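Local coordinates for protein phytochromobilin synthase (Solanum lycopersicum, PDB 6KME) that binds biliverdin IX alpha and, as a ferredoxin-dependent bilin reductase of the HY2 family, probably reduces it to phytochromobilin for the phytochrome chromophore, at residues V127-P132 with S176-W181; A227-L232 with N264-L269; P106-P111 with D210-E215; Q72-E77 with L84-I89. The protein carries 1 engineered substitution. One frame throughout, in Å; residues are numbered along the deposited sequence.

Interaction 1 of 4, residues V127-P132 with S176-W181. With BLA (biliverdine IX alpha), chain B.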
# COMPACT_ATOMS: atom_id res chain seq x y z
N VAL A 127 -6.47 4.98 -1.51
CA VAL A 127 -5.39 4.61 -2.42
C VAL A 127 -5.49 3.11 -2.70
O VAL A 127 -5.54 2.29 -1.77
CB VAL A 127 -3.99 4.98 -1.86
CG1 VAL A 127 -2.89 4.41 -2.77
CG2 VAL A 127 -3.83 6.48 -1.73
N LEU A 128 -5.56 2.75 -3.98
CA LEU A 128 -5.59 1.37 -4.44
C LEU A 128 -4.61 1.24 -5.60
O LEU A 128 -4.75 1.96 -6.60
CB LEU A 128 -7.01 0.98 -4.88
CG LEU A 128 -7.21 -0.41 -5.53
CD1 LEU A 128 -6.83 -1.51 -4.53
CD2 LEU A 128 -8.64 -0.55 -6.01
N ASP A 129 -3.63 0.33 -5.48
CA ASP A 129 -2.59 0.30 -6.50
C ASP A 129 -1.83 -1.02 -6.48
O ASP A 129 -1.85 -1.77 -5.50
CB ASP A 129 -1.60 1.45 -6.31
CG ASP A 129 -0.72 1.69 -7.54
OD1 ASP A 129 -1.12 1.33 -8.68
OD2 ASP A 129 0.38 2.25 -7.36
N LEU A 130 -1.18 -1.29 -7.60
CA LEU A 130 -0.10 -2.27 -7.69
C LEU A 130 1.20 -1.45 -7.70
O LEU A 130 1.68 -1.03 -8.75
CB LEU A 130 -0.26 -3.14 -8.95
CG LEU A 130 -1.26 -4.31 -8.89
CD1 LEU A 130 -2.69 -3.88 -8.51
CD2 LEU A 130 -1.28 -5.14 -10.22
N ASN A 131 1.73 -1.15 -6.49
CA ASN A 131 2.89 -0.25 -6.38
C ASN A 131 4.10 -0.89 -7.06
O ASN A 131 4.46 -2.03 -6.74
CB ASN A 131 3.26 0.08 -4.92
CG ASN A 131 2.16 0.85 -4.11
OD1 ASN A 131 2.11 0.71 -2.89
ND2 ASN A 131 1.34 1.67 -4.77
N PRO A 132 4.79 -0.19 -7.97
CA PRO A 132 5.96 -0.80 -8.62
C PRO A 132 7.10 -1.03 -7.64
O PRO A 132 7.42 -0.17 -6.81
CB PRO A 132 6.35 0.22 -9.70
CG PRO A 132 5.76 1.53 -9.23
CD PRO A 132 4.47 1.13 -8.55
N SER A 176 1.97 3.47 -9.38
CA SER A 176 1.98 2.95 -10.74
C SER A 176 1.08 3.81 -11.63
O SER A 176 0.32 4.64 -11.14
CB SER A 176 1.50 1.50 -10.74
OG SER A 176 0.11 1.44 -10.97
N PRO A 177 1.14 3.63 -12.96
CA PRO A 177 0.24 4.39 -13.85
C PRO A 177 -1.22 4.00 -13.72
O PRO A 177 -2.06 4.70 -14.31
CB PRO A 177 0.77 4.06 -15.26
CG PRO A 177 2.13 3.45 -15.06
CD PRO A 177 2.07 2.78 -13.73
N ILE A 178 -1.57 2.93 -13.01
CA ILE A 178 -2.97 2.58 -12.83
C ILE A 178 -3.47 2.91 -11.43
O ILE A 178 -4.54 2.44 -11.04
CB ILE A 178 -3.24 1.11 -13.18
CG1 ILE A 178 -2.53 0.16 -12.20
CG2 ILE A 178 -2.86 0.82 -14.63
CD1 ILE A 178 -2.98 -1.31 -12.33
N VAL A 179 -2.71 3.70 -10.66
CA VAL A 179 -3.10 3.98 -9.28
C VAL A 179 -4.49 4.62 -9.25
O VAL A 179 -4.85 5.44 -10.09
CB VAL A 179 -2.07 4.89 -8.58
CG1 VAL A 179 -1.97 6.28 -9.30
CG2 VAL A 179 -2.44 5.08 -7.12
N ILE A 180 -5.29 4.18 -8.29
CA ILE A 180 -6.53 4.85 -7.94
C ILE A 180 -6.25 5.65 -6.67
O ILE A 180 -6.09 5.09 -5.59
CB ILE A 180 -7.68 3.85 -7.73
CG1 ILE A 180 -8.00 3.15 -9.05
CG2 ILE A 180 -8.91 4.57 -7.16
CD1 ILE A 180 -8.93 1.96 -8.87
N TRP A 181 -6.15 6.97 -6.83
CA TRP A 181 -6.04 7.91 -5.72
C TRP A 181 -7.27 8.78 -5.82
O TRP A 181 -7.46 9.45 -6.84
CB TRP A 181 -4.73 8.71 -5.79
CG TRP A 181 -4.80 10.11 -5.20
CD1 TRP A 181 -4.57 11.30 -5.85
CD2 TRP A 181 -5.15 10.46 -3.85
NE1 TRP A 181 -4.73 12.36 -4.98
CE2 TRP A 181 -5.09 11.87 -3.75
CE3 TRP A 181 -5.49 9.71 -2.71
CZ2 TRP A 181 -5.37 12.54 -2.56
CZ3 TRP A 181 -5.77 10.38 -1.53
CH2 TRP A 181 -5.71 11.78 -1.46
CHA BLA B . -4.78 10.73 3.57
NA BLA B . -3.47 8.74 2.54
C1A BLA B . -3.87 10.09 2.53
C2A BLA B . -3.23 10.73 1.38
C3A BLA B . -2.43 9.71 0.71
C4A BLA B . -2.59 8.49 1.44
CMA BLA B . -1.58 9.83 -0.56
CAA BLA B . -3.42 12.24 1.06
CBA BLA B . -2.50 13.05 1.94
CGA BLA B . -1.10 13.24 1.25
O1A BLA B . -1.21 13.69 0.15
O2A BLA B . -0.18 12.92 1.95
CHB BLA B . -2.00 7.10 1.15
NB BLA B . 0.29 7.56 0.47
C1B BLA B . -0.72 6.65 0.87
C2B BLA B . -0.10 5.26 0.40
C3B BLA B . 1.23 5.43 0.05
C4B BLA B . 1.52 6.93 0.14
CMB BLA B . -0.88 3.98 0.62
OB BLA B . 2.56 7.56 0.01
CAB BLA B . 2.41 4.62 -0.44
CBB BLA B . 3.72 4.81 -0.71
NC BLA B . -4.96 6.02 6.00
C1C BLA B . -4.58 4.66 5.92
C2C BLA B . -4.90 4.07 7.30
C3C BLA B . -5.44 5.09 8.08
C4C BLA B . -5.49 6.40 7.24
CMC BLA B . -4.60 2.59 7.55
OC BLA B . -4.11 4.26 4.87
CAC BLA B . -5.90 4.97 9.49
CBC BLA B . -5.48 4.23 10.54
CHD BLA B . -5.89 7.69 7.44
ND BLA B . -5.15 8.92 5.28
C1D BLA B . -5.71 8.86 6.49
C2D BLA B . -6.26 10.21 6.93
C3D BLA B . -6.00 11.10 5.91
C4D BLA B . -5.26 10.30 4.79
CMD BLA B . -6.93 10.35 8.29
CAD BLA B . -6.29 12.60 5.74
CBD BLA B . -5.43 13.49 6.62
CGD BLA B . -3.89 13.55 6.23
O1D BLA B . -3.18 13.36 7.20
O2D BLA B . -3.70 13.78 5.04

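Interaction 2 of 4, residues A227-L232 with N264-L269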
# COMPACT_ATOMS: atom_id res chain seq x y z
N ALA A 227 15.07 -2.41 -2.83
CA ALA A 227 13.91 -1.66 -3.30
C ALA A 227 12.71 -1.84 -2.37
O ALA A 227 12.01 -0.87 -2.06
CB ALA A 227 13.56 -2.08 -4.73
N GLN A 228 12.47 -3.08 -1.92
CA GLN A 228 11.39 -3.31 -0.96
C GLN A 228 11.69 -2.65 0.39
O GLN A 228 10.79 -2.05 0.99
CB GLN A 228 11.14 -4.81 -0.77
CG GLN A 228 9.94 -5.07 0.17
CD GLN A 228 9.51 -6.54 0.28
OE1 GLN A 228 8.85 -6.91 1.24
NE2 GLN A 228 9.85 -7.35 -0.72
N HIS A 229 12.93 -2.76 0.87
CA HIS A 229 13.28 -2.15 2.16
C HIS A 229 13.10 -0.64 2.13
O HIS A 229 12.57 -0.05 3.08
CB HIS A 229 14.71 -2.51 2.56
CG HIS A 229 15.11 -1.97 3.90
ND1 HIS A 229 16.02 -0.95 4.05
CD2 HIS A 229 14.68 -2.28 5.14
CE1 HIS A 229 16.16 -0.67 5.33
NE2 HIS A 229 15.36 -1.46 6.02
N ARG A 230 13.52 -0.00 1.03
CA ARG A 230 13.33 1.43 0.87
C ARG A 230 11.85 1.80 0.92
O ARG A 230 11.46 2.79 1.56
CB ARG A 230 13.96 1.89 -0.46
CG ARG A 230 13.79 3.39 -0.78
CD ARG A 230 14.51 3.73 -2.11
NE ARG A 230 14.15 5.05 -2.62
CZ ARG A 230 13.15 5.28 -3.48
NH1 ARG A 230 12.41 4.27 -3.93
NH2 ARG A 230 12.89 6.52 -3.88
N TYR A 231 11.00 1.01 0.25
CA TYR A 231 9.56 1.23 0.26
C TYR A 231 8.99 1.10 1.67
O TYR A 231 8.20 1.94 2.11
CB TYR A 231 8.89 0.25 -0.70
CG TYR A 231 7.38 0.16 -0.65
CD1 TYR A 231 6.59 0.85 -1.57
CD2 TYR A 231 6.73 -0.65 0.29
CE1 TYR A 231 5.21 0.76 -1.55
CE2 TYR A 231 5.35 -0.74 0.33
CZ TYR A 231 4.59 -0.04 -0.60
OH TYR A 231 3.22 -0.12 -0.59
N LEU A 232 9.35 0.03 2.39
CA LEU A 232 8.88 -0.14 3.76
C LEU A 232 9.37 0.99 4.65
O LEU A 232 8.67 1.42 5.57
CB LEU A 232 9.36 -1.49 4.33
CG LEU A 232 8.91 -2.74 3.59
CD1 LEU A 232 9.64 -3.99 4.13
CD2 LEU A 232 7.40 -2.88 3.68
N ASN A 264 6.40 -4.67 8.45
CA ASN A 264 7.32 -5.74 8.81
C ASN A 264 8.33 -5.95 7.70
O ASN A 264 7.97 -6.01 6.52
CB ASN A 264 6.53 -7.02 9.08
CG ASN A 264 7.42 -8.21 9.37
OD1 ASN A 264 7.89 -8.87 8.46
ND2 ASN A 264 7.65 -8.49 10.65
N GLY A 265 9.60 -6.02 8.08
CA GLY A 265 10.70 -6.06 7.14
C GLY A 265 11.55 -4.81 7.15
O GLY A 265 12.70 -4.85 6.69
N VAL A 266 11.02 -3.69 7.66
CA VAL A 266 11.86 -2.50 7.78
C VAL A 266 13.06 -2.79 8.70
O VAL A 266 14.15 -2.25 8.49
CB VAL A 266 11.02 -1.30 8.26
CG1 VAL A 266 10.46 -1.56 9.63
CG2 VAL A 266 11.85 -0.04 8.26
N ASN A 267 12.89 -3.68 9.69
CA ASN A 267 14.02 -4.04 10.53
C ASN A 267 14.91 -5.10 9.89
O ASN A 267 16.14 -5.05 10.05
CB ASN A 267 13.54 -4.54 11.90
CG ASN A 267 12.98 -3.43 12.77
OD1 ASN A 267 13.31 -2.26 12.59
ND2 ASN A 267 12.12 -3.80 13.71
N GLU A 268 14.34 -6.06 9.16
CA GLU A 268 15.09 -7.25 8.77
C GLU A 268 15.69 -7.19 7.37
O GLU A 268 16.71 -7.84 7.13
CB GLU A 268 14.21 -8.50 8.87
N LEU A 269 15.10 -6.45 6.43
CA LEU A 269 15.52 -6.54 5.04
C LEU A 269 16.68 -5.61 4.69
O LEU A 269 17.16 -5.65 3.56
CB LEU A 269 14.34 -6.24 4.11
CG LEU A 269 13.19 -7.26 4.13
CD1 LEU A 269 12.15 -6.89 3.09
CD2 LEU A 269 13.71 -8.64 3.88

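Interaction 3 of 4, residues P106-P111 with D210-E215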
# COMPACT_ATOMS: atom_id res chain seq x y z
N PRO A 106 11.84 -11.38 -2.08
CA PRO A 106 12.73 -10.63 -2.99
C PRO A 106 13.10 -11.38 -4.26
O PRO A 106 13.54 -10.75 -5.23
CB PRO A 106 13.97 -10.36 -2.12
CG PRO A 106 13.45 -10.40 -0.72
CD PRO A 106 12.39 -11.46 -0.72
N GLU A 107 12.94 -12.70 -4.30
CA GLU A 107 13.19 -13.45 -5.54
C GLU A 107 12.14 -13.16 -6.61
O GLU A 107 12.39 -13.43 -7.79
CB GLU A 107 13.23 -14.95 -5.24
CG GLU A 107 14.46 -15.41 -4.44
CD GLU A 107 14.40 -15.06 -2.96
OE1 GLU A 107 13.30 -14.73 -2.45
OE2 GLU A 107 15.45 -15.12 -2.30
N PHE A 108 10.97 -12.65 -6.24
CA PHE A 108 9.88 -12.40 -7.18
C PHE A 108 9.62 -10.90 -7.25
O PHE A 108 9.01 -10.32 -6.35
CB PHE A 108 8.63 -13.16 -6.73
CG PHE A 108 8.86 -14.63 -6.58
CD1 PHE A 108 8.71 -15.49 -7.66
CD2 PHE A 108 9.28 -15.16 -5.37
CE1 PHE A 108 8.94 -16.85 -7.52
CE2 PHE A 108 9.52 -16.51 -5.22
CZ PHE A 108 9.35 -17.37 -6.30
N ASP A 109 10.06 -10.28 -8.35
CA ASP A 109 10.04 -8.81 -8.44
C ASP A 109 8.65 -8.24 -8.71
O ASP A 109 8.52 -7.19 -9.37
CB ASP A 109 11.02 -8.35 -9.52
CG ASP A 109 10.56 -8.69 -10.93
OD1 ASP A 109 9.74 -9.63 -11.09
OD2 ASP A 109 11.03 -8.03 -11.87
N LEU A 110 7.61 -8.88 -8.17
CA LEU A 110 6.23 -8.44 -8.35
C LEU A 110 6.00 -7.04 -7.79
O LEU A 110 6.66 -6.62 -6.83
CB LEU A 110 5.26 -9.39 -7.66
CG LEU A 110 4.99 -10.73 -8.31
CD1 LEU A 110 4.69 -11.77 -7.24
CD2 LEU A 110 3.83 -10.57 -9.28
N PRO A 111 5.03 -6.32 -8.33
CA PRO A 111 4.53 -5.13 -7.65
C PRO A 111 3.97 -5.49 -6.28
O PRO A 111 3.55 -6.62 -6.02
CB PRO A 111 3.43 -4.60 -8.58
CG PRO A 111 3.80 -5.12 -9.94
CD PRO A 111 4.43 -6.48 -9.68
N ASP A 210 0.88 -15.41 -10.81
CA ASP A 210 0.95 -16.67 -11.57
C ASP A 210 2.18 -16.71 -12.47
O ASP A 210 2.81 -17.76 -12.62
CB ASP A 210 -0.27 -16.84 -12.48
CG ASP A 210 -1.56 -17.03 -11.72
OD1 ASP A 210 -1.53 -17.30 -10.50
OD2 ASP A 210 -2.62 -16.92 -12.40
N ARG A 211 2.49 -15.59 -13.12
CA ARG A 211 3.53 -15.51 -14.13
C ARG A 211 4.90 -15.14 -13.57
O ARG A 211 5.87 -15.06 -14.32
CB ARG A 211 3.12 -14.50 -15.21
CG ARG A 211 2.76 -15.12 -16.56
CD ARG A 211 1.44 -15.88 -16.51
NE ARG A 211 1.10 -16.48 -17.81
CZ ARG A 211 0.29 -15.90 -18.71
NH1 ARG A 211 -0.25 -14.72 -18.45
NH2 ARG A 211 0.03 -16.50 -19.86
N SER A 212 5.00 -14.92 -12.26
CA SER A 212 6.25 -14.50 -11.65
C SER A 212 7.18 -15.70 -11.50
O SER A 212 6.87 -16.66 -10.78
CB SER A 212 5.98 -13.84 -10.30
OG SER A 212 7.15 -13.27 -9.76
N GLU A 213 8.32 -15.64 -12.18
CA GLU A 213 9.35 -16.66 -12.05
C GLU A 213 10.44 -16.15 -11.12
O GLU A 213 10.73 -14.95 -11.08
CB GLU A 213 9.92 -17.03 -13.42
CG GLU A 213 8.85 -17.38 -14.46
CD GLU A 213 8.29 -18.80 -14.31
OE1 GLU A 213 9.08 -19.74 -14.01
OE2 GLU A 213 7.06 -18.99 -14.48
N GLY A 214 11.01 -17.06 -10.34
CA GLY A 214 11.98 -16.65 -9.34
C GLY A 214 13.28 -16.19 -9.98
O GLY A 214 13.77 -16.78 -10.94
N GLU A 215 13.83 -15.12 -9.42
CA GLU A 215 15.15 -14.63 -9.82
C GLU A 215 16.24 -15.57 -9.32
O GLU A 215 16.21 -16.03 -8.17
CB GLU A 215 15.36 -13.21 -9.27
CG GLU A 215 16.70 -12.58 -9.63
CD GLU A 215 16.90 -12.46 -11.12
OE1 GLU A 215 16.18 -11.66 -11.76
OE2 GLU A 215 17.77 -13.18 -11.67
O HOH W 1 9.17 -12.47 -11.01

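Interaction 4 of 4, residues Q72-E77 with L84-I89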
# COMPACT_ATOMS: atom_id res chain seq x y z
N GLN A 72 -8.38 -5.13 14.06
CA GLN A 72 -8.30 -6.55 13.75
C GLN A 72 -7.18 -6.77 12.74
O GLN A 72 -7.14 -6.10 11.71
CB GLN A 72 -9.62 -7.08 13.21
CG GLN A 72 -10.81 -6.80 14.10
CD GLN A 72 -12.06 -6.46 13.30
OE1 GLN A 72 -12.68 -7.33 12.69
NE2 GLN A 72 -12.42 -5.18 13.29
N MET A 73 -6.29 -7.72 13.04
CA MET A 73 -5.12 -7.95 12.20
C MET A 73 -5.01 -9.41 11.80
O MET A 73 -5.21 -10.31 12.62
CB MET A 73 -3.85 -7.50 12.93
CG MET A 73 -3.81 -5.99 13.12
SD MET A 73 -2.62 -5.43 14.33
CE MET A 73 -3.44 -5.86 15.87
N LEU A 74 -4.66 -9.63 10.53
CA LEU A 74 -4.48 -10.97 9.98
C LEU A 74 -3.18 -11.00 9.20
O LEU A 74 -2.78 -9.98 8.63
CB LEU A 74 -5.64 -11.36 9.07
CG LEU A 74 -7.04 -11.42 9.65
CD1 LEU A 74 -8.02 -11.46 8.50
CD2 LEU A 74 -7.19 -12.67 10.53
N SER A 75 -2.51 -12.15 9.16
CA SER A 75 -1.28 -12.21 8.40
C SER A 75 -1.04 -13.62 7.87
O SER A 75 -1.38 -14.62 8.53
CB SER A 75 -0.07 -11.71 9.21
OG SER A 75 0.04 -12.36 10.47
N PHE A 76 -0.46 -13.69 6.68
CA PHE A 76 -0.24 -14.95 5.98
C PHE A 76 1.03 -14.84 5.16
O PHE A 76 1.56 -13.75 4.95
CB PHE A 76 -1.44 -15.31 5.08
CG PHE A 76 -2.74 -15.38 5.81
CD1 PHE A 76 -3.13 -16.56 6.44
CD2 PHE A 76 -3.58 -14.28 5.88
CE1 PHE A 76 -4.34 -16.63 7.11
CE2 PHE A 76 -4.78 -14.35 6.56
CZ PHE A 76 -5.15 -15.51 7.17
N GLU A 77 1.51 -15.99 4.70
CA GLU A 77 2.54 -16.02 3.68
C GLU A 77 2.21 -17.12 2.69
O GLU A 77 1.26 -17.89 2.88
CB GLU A 77 3.95 -16.20 4.28
CG GLU A 77 4.09 -17.31 5.30
CD GLU A 77 5.44 -17.24 6.02
OE1 GLU A 77 5.59 -16.40 6.94
OE2 GLU A 77 6.35 -18.00 5.63
N LEU A 84 1.40 -11.34 3.51
CA LEU A 84 0.09 -10.80 3.17
C LEU A 84 -0.57 -10.44 4.50
O LEU A 84 -0.76 -11.32 5.34
CB LEU A 84 -0.75 -11.83 2.41
CG LEU A 84 -2.15 -11.43 1.95
CD1 LEU A 84 -2.05 -10.38 0.88
CD2 LEU A 84 -2.90 -12.66 1.40
N ARG A 85 -0.91 -9.16 4.68
CA ARG A 85 -1.39 -8.74 5.99
C ARG A 85 -2.49 -7.69 5.85
O ARG A 85 -2.49 -6.89 4.91
CB ARG A 85 -0.23 -8.25 6.88
CG ARG A 85 0.03 -6.74 6.89
CD ARG A 85 0.62 -6.24 5.58
NE ARG A 85 0.99 -4.82 5.61
CZ ARG A 85 0.15 -3.81 5.41
NH1 ARG A 85 -1.14 -4.05 5.21
NH2 ARG A 85 0.59 -2.55 5.42
N SER A 86 -3.43 -7.73 6.78
CA SER A 86 -4.53 -6.78 6.80
C SER A 86 -4.71 -6.21 8.20
O SER A 86 -4.54 -6.90 9.21
CB SER A 86 -5.85 -7.42 6.35
OG SER A 86 -6.26 -8.42 7.26
N LEU A 87 -5.04 -4.92 8.24
CA LEU A 87 -5.52 -4.25 9.44
C LEU A 87 -6.89 -3.71 9.09
O LEU A 87 -7.06 -3.05 8.06
CB LEU A 87 -4.58 -3.13 9.87
CG LEU A 87 -5.13 -2.14 10.92
CD1 LEU A 87 -5.36 -2.83 12.28
CD2 LEU A 87 -4.20 -0.94 11.08
N CYS A 88 -7.89 -4.05 9.91
CA CYS A 88 -9.25 -3.60 9.69
C CYS A 88 -9.76 -2.94 10.97
O CYS A 88 -9.66 -3.52 12.05
CB CYS A 88 -10.16 -4.77 9.28
SG CYS A 88 -11.79 -4.20 8.77
N ILE A 89 -10.27 -1.73 10.84
CA ILE A 89 -10.70 -0.94 11.99
C ILE A 89 -12.15 -0.55 11.78
O ILE A 89 -12.51 -0.04 10.71
CB ILE A 89 -9.82 0.31 12.19
CG1 ILE A 89 -8.34 -0.06 12.24
CG2 ILE A 89 -10.21 1.03 13.45
CD1 ILE A 89 -7.41 1.14 12.42
O HOH W 2 -7.65 -7.63 9.38

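Interaction 1 of 4, residues V127-P132 with S176-W181
Leu128 and Ile180 join strand 123-131 to the outermost strand 180-185 of the seven-stranded antiparallel sheet, the core of the bilin reductase fold. Leu128 N donates to Ile180 O at 2.9 Å, and Ile180 N returns a bond of 2.8 Å to Leu128 O. The two side chains lie alongside each other, Leu128 CD2 at 3.8 Å from Ile180 CD1, on the face that helix 188-211 covers.

Packing is tightest where the strand pairing gives way to the type I turn from Ser176 to Val179. With CG anti to the backbone N (chi1 -165°), the Asp129 carboxylate reaches across to one serine with both oxygens: Ser176 OG gives to OD1 at 2.6 Å and Ser176 N to OD2 at 2.8 Å, each on the syn lone pair. Asn131 ND2 meets OD2 from the anti side, 27° out of the carboxylate plane. Ser176 OG also accepts from Ile178 N, an ST turn, and Val179 packs across the carboxylate. Replacing Asp129 by alanine removes both oxygens and would probably leave Ser176 N, Ser176 OG and Asn131 ND2 without this acceptor, letting the turn shift against the strand.

Every touching residue is buried, so the contact has no solvent side; its looser spot is the 4.4 Å between Val127 CG1 and Val179 CG2. Beyond it the bilin fits closely. Trp181, its NE1 held by Gly165 O, takes the bilin methyl CMA over one ring face and Val127 obliquely, with CE3 at 3.8 Å from Val127 CG2. That same CG2 lies 3.5 Å from the bilin bridge carbon CHB.

Interaction 2 of 4, residues A227-L232 with N264-L269
Helix 218-238 packs against the loop that follows helix 251-262, and His229, Leu232 and Gln228 on one side of the helix receive Gly265, Val266 and Leu269. The polar link is a side-chain bond to the loop backbone: His229 NE2 donates to Val266 O at 2.9 Å, with the oxygen almost in the imidazole plane and the N-H bent to 142°. Gly265 O lies at the same ring edge, 3.6 Å from His229 CD2. The other ring nitrogen, ND1, is hydrogen-bonded to Tyr277 OH, which fixes the ring's rotation from both nitrogens. A leucine in place of His229 would probably leave Val266 O and Tyr277 OH without this shared partner.

Leu232 CD1 presses into the backbone at 3.5 Å from Asn264 O and 3.7 Å from Gly265 C, where the glycine has no side chain. Leu269 CD1 closes the apolar side, 4.0 Å from Leu232 CD1 and 3.8 Å from Gln228 OE1. Arg82 bonds both Gln228 OE1 and Asn264 O, bridging helix and loop. The loop is thus gripped through two backbone carbonyls, Val266 O by His229 and Asn264 O by Arg82, with Leu232 and Leu269 filling the apolar part.

Interaction 3 of 4, residues P106-P111 with D210-E215
Glu215 N donates to Glu107 O at 2.8 Å, nearly straight at 164°, and this bond fastens the segment 210-215, running out of helix 188-211, to the loop 106-111. The touching parts of the two segments run 146° apart. Glu215 CB rests 3.3 Å from the same Glu107 O, and the Gly214 CA-H approaches it as well.

Next to this bond the contact is a side-chain meeting round Ser212. Its OG stands anti to the backbone N (chi1 -173°), which turns it toward Phe108 and Leu110. It lies near the plane of the Phe108 ring at its edge, 3.4 Å from CD1. Leu110 comes up beside the same hydroxyl with CG at 3.6 Å from Ser212 OG. Further along the ring, Phe108 CE1 lies 3.5 Å from Gly214 N, which approaches the ring obliquely.

A water joins the two segments through Ser212 OG, with Asp109 OD1 at 2.9 Å from the water O and Glu213 O hydrogen-bonded to the same water. Asp109 is held by a salt bridge from OD2 to Lys145 NZ and by a hydrogen bond of OD1 with Tyr146 OH, both on helix 141-147. Glu215 turns its own carboxylate away, its OE2 bonded to Asp217 N.

In the fold, the contact joins the link between strands 96-104 and 112-119 to the connection from helix 188-211 into helix 218-238. Glu107 and Glu215 both lean on Ile221 of that second helix, while Leu110 meets Leu208 of the first.

Interaction 4 of 4, residues Q72-E77 with L84-I89
Phe76 and Leu84 exchange two short backbone bonds at the turn end of a beta hairpin: Phe76 N reaches Leu84 O at 2.7 Å, and Leu84 N reaches Phe76 O at 2.8 Å. The first is bent, the second almost straight (178°). Two more such pairs follow along the strands, Leu74 with Ser86 and Gln72 with Cys88, so strands 69-77 and 81-91 run antiparallel at 174° with their axes 4.6 Å apart. Met73, Ser75, Arg85 and Leu87, which alternate with them, make their backbone bonds to the flanking strands 51-63 and 96-104.

Gln72 O, which also accepts from Cys88 N, takes a further bond from a water at 2.8 Å from the water O. That water is also bonded to Ser86 OG, and adds a water bridge beside the direct backbone bonds. Ser86 OG, between the backbone N and carbonyl carbon (chi1 65°), packs 3.5 Å from Leu74 CB on the same face.

Side chains alternate. On the face of Gln72, Leu74, Phe76, Leu84, Ser86 and Cys88, helix 34-47 supplies the cover through Leu41 and Ile37. On the other face Met73 and Leu87 lie side by side, with Met73 CG at 3.6 Å from Leu87 CD1, and helix 251-262 packs over them. The side chain of Leu87 comes within about 5 Å of the bound biliverdin.

Ser75 CB and Arg85 CB approach at 4.2 Å, but the guanidinium of Arg85 turns away from strand 69-77, with NH1 in a salt bridge to Asp99, NE bonded to Leu262 O, and a cation-pi contact with Phe263. The charge of this buried arginine is thus probably balanced by Asp99.

From the N terminus, interaction 4 closes the hairpin of strands 69-77 and 81-91. Interaction 3 then opens at 106-111 and closes only at 210-215, a large loop that encloses interaction 1, where 127-132 meets 176-181 at the sheet's far edge. Interaction 2, from 227-232 to 264-269, comes last, in series; none of the four cross. Interactions 1 and 3 touch where Asn131 packs on Pro111, and interactions 1 and 2 through a probable hydrogen bond of Asn131 OD1 with Tyr231 OH. Interactions 1 and 4 join strands of one sheet, interaction 3 ties its 96-104/112-119 link to the connection between helices 188-211 and 218-238, and interaction 2 ties helix 218-238 to the loop after helix 251-262.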